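Local coordinates for cell cycle serine/threonine-protein kinase CDC5/MSD2 (Saccharomyces cerevisiae, PDB 6MF4) that phosphorylates serine and threonine residues of cell-cycle proteins to drive mitotic exit, the part described here being its phosphoprotein-binding polo-box domain, at residues A[219-224]-A[229-234]; A[131-134]-A[139-142]; A[259-262]-A[266-269]. All coordinates share one frame; numbering follows the deposited sequence.

Contact 1 (A[219-224]-A[229-234]); sequences FQFNFK and MAISDG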
loop_
_atom_site.group_PDB
_atom_site.type_symbol
_atom_site.label_atom_id
_atom_site.label_comp_id
_atom_site.label_asym_id
_atom_site.label_seq_id
_atom_site.Cartn_x
_atom_site.Cartn_y
_atom_site.Cartn_z
ATOM N N PHE A 219 2.271 -1.698 -3.901
ATOM C CA PHE A 219 2.291 -0.245 -4.024
ATOM C C PHE A 219 1.024 0.219 -4.714
ATOM O O PHE A 219 0.647 -0.331 -5.744
ATOM C CB PHE A 219 3.515 0.222 -4.814
ATOM C CG PHE A 219 4.823 -0.053 -4.130
ATOM C CD1 PHE A 219 5.444 -1.284 -4.256
ATOM C CD2 PHE A 219 5.434 0.922 -3.361
ATOM C CE1 PHE A 219 6.651 -1.532 -3.630
ATOM C CE2 PHE A 219 6.642 0.676 -2.733
ATOM C CZ PHE A 219 7.247 -0.552 -2.866
ATOM N N GLN A 220 0.366 1.222 -4.144
ATOM C CA GLN A 220 -0.834 1.782 -4.749
ATOM C C GLN A 220 -0.617 3.247 -5.083
ATOM O O GLN A 220 -0.031 3.993 -4.296
ATOM C CB GLN A 220 -2.037 1.624 -3.821
ATOM C CG GLN A 220 -3.330 2.127 -4.422
ATOM C CD GLN A 220 -4.520 1.831 -3.539
ATOM O OE1 GLN A 220 -4.516 0.858 -2.784
ATOM N NE2 GLN A 220 -5.540 2.678 -3.617
ATOM N N PHE A 221 -1.097 3.643 -6.256
ATOM C CA PHE A 221 -0.956 5.009 -6.737
ATOM C C PHE A 221 -2.315 5.566 -7.132
ATOM O O PHE A 221 -2.941 5.079 -8.075
ATOM C CB PHE A 221 0.006 5.060 -7.924
ATOM C CG PHE A 221 1.357 4.474 -7.632
ATOM C CD1 PHE A 221 1.564 3.109 -7.711
ATOM C CD2 PHE A 221 2.419 5.289 -7.279
ATOM C CE1 PHE A 221 2.806 2.564 -7.439
ATOM C CE2 PHE A 221 3.659 4.749 -7.008
ATOM C CZ PHE A 221 3.852 3.387 -7.089
ATOM N N ASN A 222 -2.768 6.576 -6.393
ATOM C CA ASN A 222 -4.026 7.260 -6.679
ATOM C C ASN A 222 -3.758 8.578 -7.393
ATOM O O ASN A 222 -3.248 9.524 -6.791
ATOM C CB ASN A 222 -4.809 7.530 -5.391
ATOM C CG ASN A 222 -5.352 6.268 -4.749
ATOM O OD1 ASN A 222 -5.049 5.150 -5.169
ATOM N ND2 ASN A 222 -6.167 6.448 -3.712
ATOM N N PHE A 223 -4.108 8.641 -8.673
ATOM C CA PHE A 223 -3.848 9.827 -9.480
ATOM C C PHE A 223 -5.020 10.806 -9.405
ATOM O O PHE A 223 -6.132 10.431 -9.031
ATOM C CB PHE A 223 -3.565 9.422 -10.931
ATOM C CG PHE A 223 -2.397 8.483 -11.073
ATOM C CD1 PHE A 223 -1.114 8.974 -11.254
ATOM C CD2 PHE A 223 -2.581 7.111 -11.009
ATOM C CE1 PHE A 223 -0.038 8.112 -11.375
ATOM C CE2 PHE A 223 -1.509 6.247 -11.126
ATOM C CZ PHE A 223 -0.238 6.745 -11.311
ATOM N N LYS A 224 -4.751 12.060 -9.758
ATOM C CA LYS A 224 -5.738 13.139 -9.685
ATOM C C LYS A 224 -7.038 12.837 -10.429
ATOM O O LYS A 224 -8.101 13.330 -10.058
ATOM C CB LYS A 224 -5.134 14.427 -10.243
ATOM C CG LYS A 224 -3.992 14.983 -9.413
ATOM N N MET A 229 -3.919 2.762 -9.667
ATOM C CA MET A 229 -3.169 1.597 -10.081
ATOM C C MET A 229 -2.422 1.032 -8.892
ATOM O O MET A 229 -1.867 1.781 -8.082
ATOM C CB MET A 229 -2.204 1.955 -11.206
ATOM C CG MET A 229 -2.903 2.228 -12.530
ATOM S SD MET A 229 -1.805 2.930 -13.774
ATOM C CE MET A 229 -0.413 1.805 -13.692
ATOM N N ALA A 230 -2.437 -0.291 -8.783
ATOM C CA ALA A 230 -1.672 -0.984 -7.759
ATOM C C ALA A 230 -0.679 -1.931 -8.419
ATOM O O ALA A 230 -1.033 -2.680 -9.325
ATOM C CB ALA A 230 -2.591 -1.740 -6.820
ATOM N N ILE A 231 0.569 -1.873 -7.963
ATOM C CA ILE A 231 1.627 -2.753 -8.443
ATOM C C ILE A 231 1.938 -3.800 -7.376
ATOM O O ILE A 231 2.231 -3.456 -6.229
ATOM C CB ILE A 231 2.909 -1.961 -8.774
ATOM C CG1 ILE A 231 2.618 -0.824 -9.762
ATOM C CG2 ILE A 231 3.987 -2.881 -9.319
ATOM C CD1 ILE A 231 2.127 -1.278 -11.142
ATOM N N SER A 232 1.877 -5.074 -7.753
ATOM C CA SER A 232 2.125 -6.160 -6.809
ATOM C C SER A 232 2.986 -7.257 -7.413
ATOM O O SER A 232 3.330 -7.221 -8.594
ATOM C CB SER A 232 0.800 -6.755 -6.317
ATOM O OG SER A 232 0.040 -7.286 -7.391
ATOM N N ASP A 233 3.320 -8.236 -6.579
ATOM C CA ASP A 233 4.161 -9.354 -6.974
ATOM C C ASP A 233 5.480 -8.862 -7.560
ATOM O O ASP A 233 5.883 -9.263 -8.654
ATOM C CB ASP A 233 3.422 -10.243 -7.974
ATOM C CG ASP A 233 4.098 -11.588 -8.170
ATOM O OD1 ASP A 233 4.934 -11.970 -7.323
ATOM O OD2 ASP A 233 3.789 -12.268 -9.171
ATOM N N GLY A 234 6.141 -7.978 -6.823
ATOM C CA GLY A 234 7.451 -7.493 -7.204
ATOM C C GLY A 234 7.467 -6.824 -8.562
ATOM O O GLY A 234 8.417 -6.985 -9.324
#
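A beta hairpin in the antiparallel sheet of the second polo box brings F219, Q220 and F221 against I231, A230 and M229. The strand axes approach to 4.6 Å, nearly antiparallel at 166°. F219 and I231 form a hydrogen-bonded pair: F219 N reaches I231 O at 2.9 Å, and I231 N returns to F219 O at 2.7 Å. F221 and M229 form the next such pair. Q220 and A230 lie between them as a non-hydrogen-bonded pair. F219, F221, M229 and I231 share one face; Q220 and A230 lie on the other. F221 leans beside its own backbone N (chi1 -56°). This lays its ring edge on M229 O and brings CE1 4.1 Å from I231 CG1. M229 SD lies 5.4 Å from the F223 ring centroid, an oblique Met-aromatic contact. Q220 NE2 gives a straight bond of 3.0 Å to a lone pair of N222 OD1, while OE1 accepts from V99 N. With an alanine here in place of the glutamine, V99 N would probably lose its acceptor and N222 OD1 its donor. I276 and L280 of helix 269-283 cover the face of F219 and F221. Strands 209-214 and 237-241 flank the hairpin.

Contact 2 (A[131-134]-A[139-142]); sequences LRLA and FWYI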
loop_
_atom_site.group_PDB
_atom_site.type_symbol
_atom_site.label_atom_id
_atom_site.label_comp_id
_atom_site.label_asym_id
_atom_site.label_seq_id
_atom_site.Cartn_x
_atom_site.Cartn_y
_atom_site.Cartn_z
ATOM N N LEU A 131 -4.370 -1.183 13.758
ATOM C CA LEU A 131 -5.140 -1.732 12.659
ATOM C C LEU A 131 -6.369 -2.429 13.237
ATOM O O LEU A 131 -6.269 -3.499 13.825
ATOM C CB LEU A 131 -4.297 -2.702 11.827
ATOM C CG LEU A 131 -4.974 -3.251 10.568
ATOM C CD1 LEU A 131 -5.172 -2.152 9.532
ATOM C CD2 LEU A 131 -4.173 -4.406 9.986
ATOM N N ARG A 132 -7.519 -1.786 13.074
ATOM C CA ARG A 132 -8.798 -2.291 13.559
ATOM C C ARG A 132 -9.429 -3.214 12.519
ATOM O O ARG A 132 -9.772 -2.773 11.423
ATOM C CB ARG A 132 -9.719 -1.107 13.869
ATOM C CG ARG A 132 -11.129 -1.426 14.339
ATOM C CD ARG A 132 -12.010 -0.220 14.046
ATOM N NE ARG A 132 -13.340 -0.280 14.650
ATOM C CZ ARG A 132 -14.428 -0.752 14.045
ATOM N NH1 ARG A 132 -14.366 -1.247 12.810
ATOM N NH2 ARG A 132 -15.586 -0.743 14.689
ATOM N N LEU A 133 -9.591 -4.491 12.855
ATOM C CA LEU A 133 -10.173 -5.433 11.906
ATOM C C LEU A 133 -11.643 -5.122 11.675
ATOM O O LEU A 133 -12.316 -4.537 12.523
ATOM C CB LEU A 133 -10.008 -6.879 12.380
ATOM C CG LEU A 133 -8.669 -7.520 12.010
ATOM C CD1 LEU A 133 -7.568 -7.000 12.903
ATOM C CD2 LEU A 133 -8.743 -9.035 12.082
ATOM N N ALA A 134 -12.128 -5.513 10.504
ATOM C CA ALA A 134 -13.490 -5.224 10.093
ATOM C C ALA A 134 -14.517 -5.870 11.019
ATOM O O ALA A 134 -15.675 -5.458 11.048
ATOM C CB ALA A 134 -13.703 -5.691 8.665
ATOM N N PHE A 139 -7.938 -6.074 17.094
ATOM C CA PHE A 139 -7.037 -5.102 16.486
ATOM C C PHE A 139 -5.583 -5.473 16.737
ATOM O O PHE A 139 -5.264 -6.217 17.668
ATOM C CB PHE A 139 -7.332 -3.676 16.992
ATOM C CG PHE A 139 -6.924 -3.417 18.419
ATOM C CD1 PHE A 139 -7.799 -3.670 19.464
ATOM C CD2 PHE A 139 -5.680 -2.879 18.713
ATOM C CE1 PHE A 139 -7.434 -3.407 20.777
ATOM C CE2 PHE A 139 -5.309 -2.617 20.022
ATOM C CZ PHE A 139 -6.186 -2.893 21.057
ATOM N N TRP A 140 -4.720 -4.968 15.860
ATOM C CA TRP A 140 -3.275 -5.039 16.021
ATOM C C TRP A 140 -2.730 -3.697 16.473
ATOM O O TRP A 140 -3.118 -2.664 15.934
ATOM C CB TRP A 140 -2.578 -5.409 14.711
ATOM C CG TRP A 140 -2.877 -6.754 14.168
ATOM C CD1 TRP A 140 -3.748 -7.057 13.162
ATOM C CD2 TRP A 140 -2.287 -7.991 14.576
ATOM N NE1 TRP A 140 -3.739 -8.408 12.919
ATOM C CE2 TRP A 140 -2.853 -9.007 13.777
ATOM C CE3 TRP A 140 -1.336 -8.343 15.538
ATOM C CZ2 TRP A 140 -2.500 -10.347 13.912
ATOM C CZ3 TRP A 140 -0.983 -9.677 15.669
ATOM C CH2 TRP A 140 -1.563 -10.662 14.859
ATOM N N TYR A 141 -1.830 -3.718 17.452
ATOM C CA TYR A 141 -1.008 -2.553 17.763
ATOM C C TYR A 141 0.377 -2.780 17.176
ATOM O O TYR A 141 1.065 -3.735 17.537
ATOM C CB TYR A 141 -0.920 -2.308 19.267
ATOM C CG TYR A 141 -0.007 -1.152 19.619
ATOM C CD1 TYR A 141 -0.294 0.135 19.193
ATOM C CD2 TYR A 141 1.139 -1.351 20.375
ATOM C CE1 TYR A 141 0.538 1.196 19.509
ATOM C CE2 TYR A 141 1.975 -0.298 20.699
ATOM C CZ TYR A 141 1.669 0.971 20.263
ATOM O OH TYR A 141 2.496 2.025 20.579
ATOM N N ILE A 142 0.768 -1.906 16.254
ATOM C CA ILE A 142 2.009 -2.064 15.507
ATOM C C ILE A 142 3.000 -0.974 15.891
ATOM O O ILE A 142 2.705 0.215 15.783
ATOM C CB ILE A 142 1.757 -2.021 13.995
ATOM C CG1 ILE A 142 0.745 -3.100 13.603
ATOM C CG2 ILE A 142 3.053 -2.239 13.234
ATOM C CD1 ILE A 142 0.069 -2.858 12.290
#
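The W140 indole meets both L131 and L133 obliquely, at W140 CD1. L133 CD1 is 3.8 Å from W140 CD1, and L131 CD2 touches the same ring carbon at 4.2 Å. The two leucines cross the indole at a slant. Around the rest of the ring, H154 and H194 pack edge-to-face with it, and F188 meets it at an inclined angle. The F139 ring leads away from segment 131-134 and meets the Y155 ring, with V130 and L168 of helix 165-178 also against the side chain. F139 touches L131 and R132 through its CB, which lies 3.3 Å from L131 O. CG of F139 sits between the backbone N and the carbonyl carbon (chi1 72°), which turns the ring off segment 131-134 and leaves CB as the touching atom.

The backbones form a hairpin of the first polo box. L131 and W140 are an antiparallel hydrogen-bonded pair. L131 N gives to W140 O and W140 N to L131 O, both at 2.9 Å. R132 and F139 follow as a non-hydrogen-bonded pair. On the W140 face, L131 CB also meets I142 CD1 at 4.4 Å.

W140 NE1 donates to D197 OD2, so the polar edge of the indole is satisfied. H154 and H194 bind zinc together with E138, and D197 has also been seen as a zinc ligand in this protein. W140 is thus a second-shell residue. Its ring and its N-H probably help hold H154, H194 and D197 in place. The leucines lend an apolar flank to this polar site, with the L133 side chain about 6 Å from the zinc ion.

Contact 3 (A[259-262]-A[266-269]); sequences GEIP and ESNF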
loop_
_atom_site.group_PDB
_atom_site.type_symbol
_atom_site.label_atom_id
_atom_site.label_comp_id
_atom_site.label_asym_id
_atom_site.label_seq_id
_atom_site.Cartn_x
_atom_site.Cartn_y
_atom_site.Cartn_z
ATOM N N GLY A 259 -0.342 -1.839 -24.753
ATOM C CA GLY A 259 -0.103 -0.410 -24.889
ATOM C C GLY A 259 -0.911 0.446 -23.931
ATOM O O GLY A 259 -0.582 1.608 -23.695
ATOM N N GLU A 260 -1.970 -0.130 -23.373
ATOM C CA GLU A 260 -2.863 0.609 -22.490
ATOM C C GLU A 260 -3.666 -0.359 -21.637
ATOM O O GLU A 260 -3.640 -1.565 -21.872
ATOM C CB GLU A 260 -3.795 1.501 -23.310
ATOM C CG GLU A 260 -4.254 0.862 -24.620
ATOM C CD GLU A 260 -5.238 1.731 -25.387
ATOM O OE1 GLU A 260 -6.200 1.172 -25.954
ATOM O OE2 GLU A 260 -5.040 2.967 -25.441
ATOM N N ILE A 261 -4.366 0.166 -20.638
ATOM C CA ILE A 261 -5.261 -0.659 -19.837
ATOM C C ILE A 261 -6.436 -1.076 -20.719
ATOM O O ILE A 261 -7.099 -0.217 -21.308
ATOM C CB ILE A 261 -5.793 0.086 -18.590
ATOM C CG1 ILE A 261 -4.641 0.603 -17.718
ATOM C CG2 ILE A 261 -6.727 -0.819 -17.782
ATOM C CD1 ILE A 261 -3.839 -0.483 -17.004
ATOM N N PRO A 262 -6.688 -2.392 -20.836
ATOM C CA PRO A 262 -7.886 -2.833 -21.558
ATOM C C PRO A 262 -9.169 -2.234 -20.993
ATOM O O PRO A 262 -9.403 -2.291 -19.783
ATOM C CB PRO A 262 -7.863 -4.353 -21.371
ATOM C CG PRO A 262 -6.427 -4.678 -21.245
ATOM C CD PRO A 262 -5.833 -3.535 -20.466
ATOM N N GLU A 266 -8.594 6.011 -21.829
ATOM C CA GLU A 266 -8.396 7.357 -21.298
ATOM C C GLU A 266 -7.487 7.383 -20.078
ATOM O O GLU A 266 -7.220 8.450 -19.524
ATOM C CB GLU A 266 -9.740 7.999 -20.928
ATOM C CG GLU A 266 -10.436 7.425 -19.686
ATOM C CD GLU A 266 -11.264 6.190 -19.976
ATOM O OE1 GLU A 266 -11.023 5.528 -21.009
ATOM O OE2 GLU A 266 -12.164 5.883 -19.166
ATOM N N SER A 267 -7.017 6.219 -19.645
ATOM C CA SER A 267 -6.309 6.140 -18.375
ATOM C C SER A 267 -4.851 6.574 -18.496
ATOM O O SER A 267 -4.182 6.747 -17.482
ATOM C CB SER A 267 -6.388 4.720 -17.806
ATOM O OG SER A 267 -5.904 3.763 -18.735
ATOM N N ASN A 268 -4.361 6.765 -19.720
ATOM C CA ASN A 268 -3.026 7.325 -19.921
ATOM C C ASN A 268 -1.945 6.492 -19.216
ATOM O O ASN A 268 -1.108 7.013 -18.476
ATOM C CB ASN A 268 -3.002 8.778 -19.429
ATOM C CG ASN A 268 -3.786 9.709 -20.327
ATOM O OD1 ASN A 268 -3.999 9.419 -21.504
ATOM N ND2 ASN A 268 -4.236 10.831 -19.773
ATOM N N PHE A 269 -1.973 5.189 -19.465
ATOM C CA PHE A 269 -1.151 4.243 -18.722
ATOM C C PHE A 269 0.348 4.553 -18.766
ATOM O O PHE A 269 1.028 4.468 -17.743
ATOM C CB PHE A 269 -1.401 2.826 -19.244
ATOM C CG PHE A 269 -0.401 1.818 -18.759
ATOM C CD1 PHE A 269 -0.456 1.331 -17.462
ATOM C CD2 PHE A 269 0.593 1.352 -19.603
ATOM C CE1 PHE A 269 0.468 0.402 -17.015
ATOM C CE2 PHE A 269 1.517 0.427 -19.163
ATOM C CZ PHE A 269 1.454 -0.051 -17.868
#
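I261 and F269 make the tight part of this loop contact. I261 CD1 comes 3.9 Å from F269 CD1, with the two side chains crossing at about a right angle. The isoleucine meets the ring obliquely. CG of F269 is anti to the backbone N (chi1 168°), which carries the ring across to segment 259-262. F269 CB also rests 4.2 Å from E260 CA. S267 adds its hydroxyl to the apolar patch: OG lies 3.6 Å from I261 CG1 and 3.7 Å from I261 CB. This oxygen is hydrogen-bonded to Y264 O, so its polar need is met within the loop. I261 N is buried here with no partner in the model. Segments 259-262 and 266-269 meet by packing alone, with no hydrogen bonds between them.

The other side is looser. G259 is exposed, and its O is 4.3 Å from F269 CD2. The E260 side chain starts away from segment 266-269 and lies against P265. G259 leaves the helical conformation with positive phi, where a side chain would jam against the preceding carbonyl oxygen.

V255 of helix 252-258 backs both I261 and F269, and Y240 of strand 237-241 touches I261 and S267. N268 takes the N-cap position of helix 269-283, although its side chain makes no capping bond. The arrangement is a loop within the second polo box range, running from G259, just after helix 252-258, into helix 269-283.

Overall arrangement
Contacts 1 and 2 are buried hairpins, one in each polo box. Contact 3 is a peripheral loop contact with a buried apolar part and an exposed glycine, its centre about 22 Å from the centre of the chain. Contact 1 lies nearest the centre and is sheet packing with a polar amide pair on one face. Contact 2 uses the same backbone ladder but places a tryptophan beside a zinc site. Contact 3 relies on side-chain packing, without a ladder. Contacts 1 and 3 share the second polo box and touch, M229 CE lying 3.7 Å from F269 CE1. Contact 2 stands apart: its centre is 23 Å from that of contact 1 and 36 Å from that of contact 3.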